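Polyhedrin (Simulium ubiquitum cypovirus, PDB 5A9A) packs into the microcrystals of insect-virus occlusion bodies, the polyhedra, which probably embed cypovirus particles and protect them outside the host. Local coordinates at residues I38-K43 with V104-S109; S46-D51 with P205-N210. All blocks are in the same frame, centred on the assembly; numbering follows the deposited sequence.

Contact 1 of 2, residues I38-K43 with V104-S109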
ATOM      1  N   ILE A  38     -13.205  -3.340 -10.199  1.00 16.54           N
ATOM      2  CA  ILE A  38     -12.480  -3.105 -11.438  1.00 16.83           C
ATOM      3  C   ILE A  38     -12.467  -4.408 -12.222  1.00 17.08           C
ATOM      4  O   ILE A  38     -11.963  -5.422 -11.737  1.00 16.92           O
ATOM      5  CB  ILE A  38     -11.019  -2.683 -11.186  1.00 16.61           C
ATOM      6  CG1 ILE A  38     -10.948  -1.537 -10.173  1.00 20.24           C
ATOM      7  CG2 ILE A  38     -10.353  -2.292 -12.496  1.00 14.95           C
ATOM      8  CD1 ILE A  38     -11.580  -0.240 -10.642  1.00 18.35           C
ATOM      9  N   ILE A  39     -13.024  -4.383 -13.430  1.00 15.98           N
ATOM     10  CA  ILE A  39     -13.139  -5.587 -14.242  1.00 16.31           C
ATOM     11  C   ILE A  39     -12.436  -5.417 -15.585  1.00 17.10           C
ATOM     12  O   ILE A  39     -12.796  -4.544 -16.376  1.00 18.16           O
ATOM     13  CB  ILE A  39     -14.615  -5.935 -14.510  1.00 17.42           C
ATOM     14  CG1 ILE A  39     -15.419  -5.864 -13.211  1.00 17.27           C
ATOM     15  CG2 ILE A  39     -14.723  -7.315 -15.148  1.00 15.75           C
ATOM     16  CD1 ILE A  39     -16.913  -5.891 -13.421  1.00 16.29           C
ATOM     17  N   PHE A  40     -11.437  -6.257 -15.838  1.00 18.10           N
ATOM     18  CA  PHE A  40     -10.740  -6.247 -17.118  1.00 17.46           C
ATOM     19  C   PHE A  40     -11.300  -7.326 -18.038  1.00 16.12           C
ATOM     20  O   PHE A  40     -11.640  -8.419 -17.588  1.00 15.35           O
ATOM     21  CB  PHE A  40      -9.242  -6.474 -16.919  1.00 17.84           C
ATOM     22  CG  PHE A  40      -8.553  -5.369 -16.171  1.00 19.51           C
ATOM     23  CD1 PHE A  40      -8.074  -4.253 -16.841  1.00 21.50           C
ATOM     24  CD2 PHE A  40      -8.376  -5.449 -14.799  1.00 18.99           C
ATOM     25  CE1 PHE A  40      -7.433  -3.235 -16.154  1.00 22.61           C
ATOM     26  CE2 PHE A  40      -7.739  -4.436 -14.107  1.00 19.45           C
ATOM     27  CZ  PHE A  40      -7.266  -3.328 -14.785  1.00 18.83           C
ATOM     28  N   ILE A  41     -11.395  -7.007 -19.324  1.00 15.85           N
ATOM     29  CA  ILE A  41     -11.812  -7.974 -20.331  1.00 18.22           C
ATOM     30  C   ILE A  41     -10.605  -8.353 -21.174  1.00 15.74           C
ATOM     31  O   ILE A  41      -9.811  -7.486 -21.542  1.00 16.46           O
ATOM     32  CB  ILE A  41     -12.903  -7.398 -21.253  1.00 18.38           C
ATOM     33  CG1 ILE A  41     -14.014  -6.756 -20.421  1.00 20.41           C
ATOM     34  CG2 ILE A  41     -13.460  -8.493 -22.154  1.00 19.65           C
ATOM     35  CD1 ILE A  41     -15.141  -6.180 -21.249  1.00 20.40           C
ATOM     36  N   TYR A  42     -10.467  -9.638 -21.484  1.00 14.38           N
ATOM     37  CA  TYR A  42      -9.281 -10.123 -22.186  1.00 15.93           C
ATOM     38  C   TYR A  42      -9.588 -10.738 -23.547  1.00 19.19           C
ATOM     39  O   TYR A  42     -10.750 -10.910 -23.921  1.00 16.46           O
ATOM     40  CB  TYR A  42      -8.522 -11.105 -21.293  1.00 15.51           C
ATOM     41  CG  TYR A  42      -7.937 -10.417 -20.085  1.00 15.84           C
ATOM     42  CD1 TYR A  42      -8.687 -10.244 -18.928  1.00 16.47           C
ATOM     43  CD2 TYR A  42      -6.650  -9.903 -20.116  1.00 16.85           C
ATOM     44  CE1 TYR A  42      -8.164  -9.600 -17.829  1.00 15.90           C
ATOM     45  CE2 TYR A  42      -6.115  -9.257 -19.021  1.00 16.67           C
ATOM     46  CZ  TYR A  42      -6.875  -9.107 -17.880  1.00 16.36           C
ATOM     47  OH  TYR A  42      -6.349  -8.456 -16.789  1.00 15.89           O
ATOM     48  N   LYS A  43      -8.528 -11.058 -24.285  1.00 18.13           N
ATOM     49  CA  LYS A  43      -8.653 -11.535 -25.655  1.00 20.24           C
ATOM     50  C   LYS A  43      -9.223 -12.946 -25.730  1.00 20.03           C
ATOM     51  O   LYS A  43      -9.545 -13.424 -26.816  1.00 23.23           O
ATOM     52  CB  LYS A  43      -7.295 -11.483 -26.357  1.00 20.28           C
ATOM     53  CG  LYS A  43      -6.806 -10.072 -26.659  1.00 23.02           C
ATOM     54  CD  LYS A  43      -5.351 -10.078 -27.101  1.00 20.73           C
ATOM     55  CE  LYS A  43      -4.818  -8.671 -27.319  1.00 25.79           C
ATOM     56  NZ  LYS A  43      -5.092  -8.155 -28.688  1.00 28.51           N
ATOM     57  N   VAL A 104      -8.404  -5.858 -23.265  1.00 17.36           N
ATOM     58  CA  VAL A 104      -8.953  -5.091 -24.380  1.00 17.67           C
ATOM     59  C   VAL A 104      -9.911  -4.005 -23.900  1.00 18.81           C
ATOM     60  O   VAL A 104     -10.308  -3.134 -24.675  1.00 18.90           O
ATOM     61  CB  VAL A 104      -9.706  -6.000 -25.379  1.00 20.80           C
ATOM     62  CG1 VAL A 104      -8.727  -6.871 -26.152  1.00 21.14           C
ATOM     63  CG2 VAL A 104     -10.747  -6.854 -24.660  1.00 23.64           C
ATOM     64  N   ALA A 105     -10.284  -4.058 -22.626  1.00 17.05           N
ATOM     65  CA  ALA A 105     -11.222  -3.085 -22.080  1.00 18.46           C
ATOM     66  C   ALA A 105     -11.289  -3.169 -20.561  1.00 19.07           C
ATOM     67  O   ALA A 105     -10.893  -4.174 -19.968  1.00 16.93           O
ATOM     68  CB  ALA A 105     -12.607  -3.301 -22.676  1.00 18.44           C
ATOM     69  N   ILE A 106     -11.795  -2.106 -19.942  1.00 18.65           N
ATOM     70  CA  ILE A 106     -12.008  -2.074 -18.500  1.00 19.12           C
ATOM     71  C   ILE A 106     -13.455  -1.707 -18.206  1.00 17.82           C
ATOM     72  O   ILE A 106     -14.030  -0.845 -18.868  1.00 17.28           O
ATOM     73  CB  ILE A 106     -11.124  -1.021 -17.806  1.00 18.67           C
ATOM     74  CG1 ILE A 106      -9.717  -1.002 -18.403  1.00 21.29           C
ATOM     75  CG2 ILE A 106     -11.075  -1.282 -16.305  1.00 18.81           C
ATOM     76  CD1 ILE A 106      -8.883   0.169 -17.920  1.00 22.57           C
ATOM     77  N   MET A 107     -14.041  -2.363 -17.213  1.00 16.65           N
ATOM     78  CA  MET A 107     -15.344  -1.962 -16.708  1.00 17.67           C
ATOM     79  C   MET A 107     -15.210  -1.661 -15.223  1.00 19.23           C
ATOM     80  O   MET A 107     -14.598  -2.432 -14.476  1.00 16.50           O
ATOM     81  CB  MET A 107     -16.386  -3.057 -16.933  1.00 18.70           C
ATOM     82  CG  MET A 107     -16.598  -3.417 -18.394  1.00 20.79           C
ATOM     83  SD  MET A 107     -17.927  -4.613 -18.618  1.00 20.80           S
ATOM     84  CE  MET A 107     -17.247  -6.039 -17.776  1.00 19.15           C
ATOM     85  N   ILE A 108     -15.773  -0.538 -14.794  1.00 16.39           N
ATOM     86  CA  ILE A 108     -15.700  -0.153 -13.392  1.00 16.18           C
ATOM     87  C   ILE A 108     -17.085   0.059 -12.801  1.00 17.86           C
ATOM     88  O   ILE A 108     -17.840   0.929 -13.242  1.00 17.48           O
ATOM     89  CB  ILE A 108     -14.867   1.123 -13.195  1.00 16.32           C
ATOM     90  CG1 ILE A 108     -13.465   0.934 -13.784  1.00 18.33           C
ATOM     91  CG2 ILE A 108     -14.773   1.467 -11.715  1.00 15.19           C
ATOM     92  CD1 ILE A 108     -12.560   2.133 -13.611  1.00 20.84           C
ATOM     93  N   SER A 109     -17.409  -0.756 -11.804  1.00 15.44           N
ATOM     94  CA  SER A 109     -18.654  -0.626 -11.066  1.00 15.98           C
ATOM     95  C   SER A 109     -18.363   0.036  -9.725  1.00 16.94           C
ATOM     96  O   SER A 109     -17.758  -0.572  -8.845  1.00 15.65           O
ATOM     97  CB  SER A 109     -19.281  -2.002 -10.849  1.00 16.48           C
ATOM     98  OG  SER A 109     -20.406  -1.921  -9.993  1.00 15.52           O
TER

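Contact 2 of 2, residues S46-D51 with P205-N210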
ATOM      1  N   SER A  46     -12.749 -13.618 -21.481  1.00 15.35           N
ATOM      2  CA  SER A  46     -13.024 -13.810 -20.061  1.00 15.93           C
ATOM      3  C   SER A  46     -12.603 -12.590 -19.252  1.00 16.20           C
ATOM      4  O   SER A  46     -12.011 -11.653 -19.786  1.00 13.85           O
ATOM      5  CB  SER A  46     -12.318 -15.061 -19.540  1.00 17.62           C
ATOM      6  OG  SER A  46     -12.837 -16.223 -20.165  1.00 17.62           O
ATOM      7  N   TYR A  47     -12.908 -12.619 -17.958  1.00 15.66           N
ATOM      8  CA  TYR A  47     -12.753 -11.448 -17.107  1.00 16.31           C
ATOM      9  C   TYR A  47     -11.827 -11.688 -15.923  1.00 14.97           C
ATOM     10  O   TYR A  47     -11.680 -12.809 -15.445  1.00 14.16           O
ATOM     11  CB  TYR A  47     -14.126 -11.015 -16.586  1.00 14.53           C
ATOM     12  CG  TYR A  47     -15.145 -10.822 -17.682  1.00 16.86           C
ATOM     13  CD1 TYR A  47     -15.911 -11.887 -18.137  1.00 16.96           C
ATOM     14  CD2 TYR A  47     -15.335  -9.578 -18.269  1.00 17.51           C
ATOM     15  CE1 TYR A  47     -16.839 -11.717 -19.141  1.00 17.72           C
ATOM     16  CE2 TYR A  47     -16.259  -9.399 -19.274  1.00 17.52           C
ATOM     17  CZ  TYR A  47     -17.010 -10.472 -19.706  1.00 19.87           C
ATOM     18  OH  TYR A  47     -17.934 -10.299 -20.712  1.00 21.88           O
ATOM     19  N   ARG A  48     -11.204 -10.610 -15.460  1.00 15.69           N
ATOM     20  CA  ARG A  48     -10.480 -10.613 -14.199  1.00 15.13           C
ATOM     21  C   ARG A  48     -11.020  -9.465 -13.361  1.00 16.25           C
ATOM     22  O   ARG A  48     -10.946  -8.307 -13.771  1.00 15.54           O
ATOM     23  CB  ARG A  48      -8.979 -10.448 -14.429  1.00 15.92           C
ATOM     24  CG  ARG A  48      -8.144 -10.607 -13.171  1.00 18.32           C
ATOM     25  CD  ARG A  48      -6.659 -10.483 -13.472  1.00 18.09           C
ATOM     26  NE  ARG A  48      -6.320  -9.171 -14.018  1.00 16.90           N
ATOM     27  CZ  ARG A  48      -5.409  -8.348 -13.505  1.00 19.01           C
ATOM     28  NH1 ARG A  48      -4.700  -8.700 -12.437  1.00 18.08           N
ATOM     29  NH2 ARG A  48      -5.182  -7.175 -14.082  1.00 17.87           N
ATOM     30  N   LEU A  49     -11.568  -9.791 -12.196  1.00 14.32           N
ATOM     31  CA  LEU A  49     -12.275  -8.810 -11.380  1.00 16.15           C
ATOM     32  C   LEU A  49     -11.550  -8.552 -10.067  1.00 16.14           C
ATOM     33  O   LEU A  49     -11.234  -9.482  -9.324  1.00 16.17           O
ATOM     34  CB  LEU A  49     -13.704  -9.293 -11.109  1.00 14.92           C
ATOM     35  CG  LEU A  49     -14.648  -8.313 -10.404  1.00 15.62           C
ATOM     36  CD1 LEU A  49     -16.090  -8.623 -10.767  1.00 18.64           C
ATOM     37  CD2 LEU A  49     -14.452  -8.342  -8.896  1.00 13.27           C
ATOM     38  N   ILE A  50     -11.293  -7.281  -9.781  1.00 19.17           N
ATOM     39  CA  ILE A  50     -10.641  -6.900  -8.534  1.00 18.90           C
ATOM     40  C   ILE A  50     -11.596  -6.092  -7.667  1.00 17.78           C
ATOM     41  O   ILE A  50     -12.049  -5.014  -8.050  1.00 15.57           O
ATOM     42  CB  ILE A  50      -9.352  -6.104  -8.781  1.00 19.34           C
ATOM     43  CG1 ILE A  50      -8.421  -6.892  -9.707  1.00 18.98           C
ATOM     44  CG2 ILE A  50      -8.655  -5.804  -7.465  1.00 17.74           C
ATOM     45  CD1 ILE A  50      -8.675  -6.652 -11.181  1.00 16.83           C
ATOM     46  N   ASP A  51     -11.881  -6.629  -6.486  1.00 17.46           N
ATOM     47  CA  ASP A  51     -12.907  -6.090  -5.605  1.00 17.84           C
ATOM     48  C   ASP A  51     -12.295  -5.235  -4.497  1.00 18.55           C
ATOM     49  O   ASP A  51     -11.486  -5.719  -3.704  1.00 15.58           O
ATOM     50  CB  ASP A  51     -13.710  -7.252  -5.012  1.00 19.33           C
ATOM     51  CG  ASP A  51     -14.687  -6.810  -3.939  1.00 25.23           C
ATOM     52  OD1 ASP A  51     -15.185  -5.671  -4.017  1.00 26.63           O
ATOM     53  OD2 ASP A  51     -14.958  -7.608  -3.015  1.00 30.60           O
ATOM     54  N   PRO A 205      -7.443 -10.815  -7.252  1.00 16.95           N
ATOM     55  CA  PRO A 205      -8.215 -10.836  -8.498  1.00 17.09           C
ATOM     56  C   PRO A 205      -8.960 -12.150  -8.698  1.00 17.05           C
ATOM     57  O   PRO A 205      -8.407 -13.222  -8.445  1.00 17.46           O
ATOM     58  CB  PRO A 205      -7.142 -10.659  -9.578  1.00 19.68           C
ATOM     59  CG  PRO A 205      -6.037  -9.942  -8.895  1.00 20.83           C
ATOM     60  CD  PRO A 205      -6.030 -10.472  -7.487  1.00 18.20           C
ATOM     61  N   LEU A 206     -10.206 -12.059  -9.147  1.00 16.47           N
ATOM     62  CA  LEU A 206     -11.005 -13.240  -9.454  1.00 17.08           C
ATOM     63  C   LEU A 206     -11.076 -13.446 -10.956  1.00 16.42           C
ATOM     64  O   LEU A 206     -11.105 -12.485 -11.722  1.00 15.55           O
ATOM     65  CB  LEU A 206     -12.420 -13.094  -8.897  1.00 14.89           C
ATOM     66  CG  LEU A 206     -12.562 -13.138  -7.375  1.00 18.03           C
ATOM     67  CD1 LEU A 206     -13.942 -12.652  -6.962  1.00 16.15           C
ATOM     68  CD2 LEU A 206     -12.304 -14.543  -6.855  1.00 16.47           C
ATOM     69  N   TYR A 207     -11.110 -14.707 -11.372  1.00 15.71           N
ATOM     70  CA  TYR A 207     -11.202 -15.038 -12.785  1.00 18.05           C
ATOM     71  C   TYR A 207     -12.570 -15.621 -13.110  1.00 17.26           C
ATOM     72  O   TYR A 207     -12.964 -16.655 -12.571  1.00 17.10           O
ATOM     73  CB  TYR A 207     -10.082 -16.004 -13.172  1.00 21.21           C
ATOM     74  CG  TYR A 207      -8.713 -15.386 -13.032  1.00 21.48           C
ATOM     75  CD1 TYR A 207      -8.029 -15.431 -11.823  1.00 22.88           C
ATOM     76  CD2 TYR A 207      -8.110 -14.737 -14.101  1.00 20.57           C
ATOM     77  CE1 TYR A 207      -6.780 -14.853 -11.686  1.00 24.81           C
ATOM     78  CE2 TYR A 207      -6.865 -14.158 -13.975  1.00 23.07           C
ATOM     79  CZ  TYR A 207      -6.201 -14.219 -12.767  1.00 25.40           C
ATOM     80  OH  TYR A 207      -4.958 -13.643 -12.642  1.00 22.86           O
ATOM     81  N   LEU A 208     -13.294 -14.932 -13.986  1.00 15.74           N
ATOM     82  CA  LEU A 208     -14.641 -15.333 -14.369  1.00 16.71           C
ATOM     83  C   LEU A 208     -14.667 -15.661 -15.862  1.00 17.90           C
ATOM     84  O   LEU A 208     -14.263 -14.847 -16.692  1.00 16.63           O
ATOM     85  CB  LEU A 208     -15.643 -14.220 -14.037  1.00 15.72           C
ATOM     86  CG  LEU A 208     -15.719 -13.780 -12.568  1.00 16.67           C
ATOM     87  CD1 LEU A 208     -14.663 -12.733 -12.237  1.00 15.01           C
ATOM     88  CD2 LEU A 208     -17.103 -13.238 -12.238  1.00 17.12           C
ATOM     89  N   ASP A 209     -15.146 -16.856 -16.195  1.00 16.15           N
ATOM     90  CA  ASP A 209     -15.048 -17.377 -17.558  1.00 17.33           C
ATOM     91  C   ASP A 209     -15.828 -16.567 -18.593  1.00 18.22           C
ATOM     92  O   ASP A 209     -15.335 -16.316 -19.694  1.00 15.91           O
ATOM     93  CB  ASP A 209     -15.539 -18.824 -17.613  1.00 17.68           C
ATOM     94  CG  ASP A 209     -14.594 -19.791 -16.931  1.00 21.45           C
ATOM     95  OD1 ASP A 209     -13.472 -19.383 -16.566  1.00 22.58           O
ATOM     96  OD2 ASP A 209     -14.977 -20.968 -16.776  1.00 18.93           O
ATOM     97  N   ASN A 210     -17.047 -16.174 -18.244  1.00 16.58           N
ATOM     98  CA  ASN A 210     -17.958 -15.578 -19.214  1.00 17.70           C
ATOM     99  C   ASN A 210     -18.876 -14.545 -18.570  1.00 16.74           C
ATOM    100  O   ASN A 210     -18.872 -14.375 -17.352  1.00 15.87           O
ATOM    101  CB  ASN A 210     -18.791 -16.674 -19.878  1.00 17.96           C
ATOM    102  CG  ASN A 210     -19.662 -17.417 -18.889  1.00 18.70           C
ATOM    103  OD1 ASN A 210     -20.726 -16.936 -18.504  1.00 18.52           O
ATOM    104  ND2 ASN A 210     -19.211 -18.597 -18.468  1.00 16.80           N
TER
HETATM  105  O   HOH W   1      -4.243 -11.667 -11.380  1.00 28.38           O

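Contact 1 of 2, residues I38-K43 with V104-S109
I41 lies against V104, A105 and M107 where two antiparallel strands run side by side, and its side chain can be followed outward atom by atom. CB sits 4.0 Å from A105 O and 4.1 Å from V104 CG2. The branch methyl CG2 also meets V104 CG2, the two side chains crossing at about a right angle. CG1, anti to the carbonyl carbon (chi1 -49°), passes A105 O, and chi2 extends the chain so that CD1 ends 4.1 Å from both A105 CB and M107 CE. M107 arrives from the other strand with its thioether bent at chi3 (-65°); this puts CE 3.9 Å from I39 CG2 as well, so one methyl bridges two isoleucines. L214 of helix 211-221 packs on I39 and M107 from this same face.

The reverse face carries I38, F40, I106 and I108. I38 CD1 rests 3.8 Å from I108 CG2. The F40 ring has I106 CG2 over one face, while its CE1 lies 3.9 Å from I106 CG1; F62 meets the ring edge to face.

Between the two layers, I39 and M107 exchange backbone hydrogen bonds in both directions. I41 N gives its hydrogen to A105 O (2.9 Å), and I41 O takes one from V104 N, just outside the strand. The intervening pairs F40-I106 and I38-I108 are non-hydrogen-bonded. Regular antiparallel pairing of this kind, apolar on both faces, is typical of the buried middle of a beta sheet, here the larger antiparallel sheet of the polyhedrin chain.

Contact 2 of 2, residues S46-D51 with P205-N210
Y47, R48 and L49 pair with L208, Y207 and L206 in an antiparallel ladder that adds strand 201-208 to the larger sheet, where it is outermost within this chain. Backbone hydrogen bonds run both ways at two pairs, Y47 with L208 and L49 with L206. The bond from Y47 N to L208 O measures 2.9 Å, whereas L208 N approaches Y47 O from above the carbonyl plane, 36° out of it. R48 and Y207 form the non-hydrogen-bonded pair between them; there R48 CA lies 3.2 Å from L206 O, a CA-H...O contact. Just past the ladder, the S46 hydroxyl donates to D209 O in a short bond, next to N210, which at the N-cap of helix 211-221 accepts from D213 N with its OD1.

Side-chain packing differs on the two faces. On one, L208 CD1 reaches L49 CB at 3.7 Å, and the Y47 ring turns its edge toward L208 O and the carbonyl carbon of N210. Helix 211-221 covers this side, with L214 on Y47 and Y217 on L49 and L206. On the other face P205 CB lies against R48 CG, and the proline ring also touches I50 CG1.

R48 and Y207 make the CH-pi and water-mediated contacts. R48 CG, anti to the backbone N (chi1 -173°), lies over the face of the Y207 ring, 4.3 Å from the centroid; chi2 (178°) carries CD on toward the phenol end, 3.7 Å from Y207 CE2. The guanidinium is held elsewhere by D66 O at NH2 and the Y42 hydroxyl at NE, and Y207 OH also bonds Y69 O. The third guanidinium nitrogen, R48 NH1, donates across 3.2 Å to a water that in turn donates to Y207 OH.

The two contacts are centred about 9 Å apart in one antiparallel sheet. Along the chain their segments alternate: 38-43, 46-51, 104-109, then 205-210. Strands 34-41 and 47-54 form a hairpin, with 105-111 added along its first strand and 201-208 along its second, giving four adjacent strands. The hairpin joins the contacts directly through a probable hydrogen bond between I38 O and I50 N, with Y47 CE2 packed on I41 CG1. Contact 1 is interior to the sheet, whereas contact 2 lies at its border within this chain, where a second subunit packs on L206, Y207 and L208, tying the sheet to the assembly.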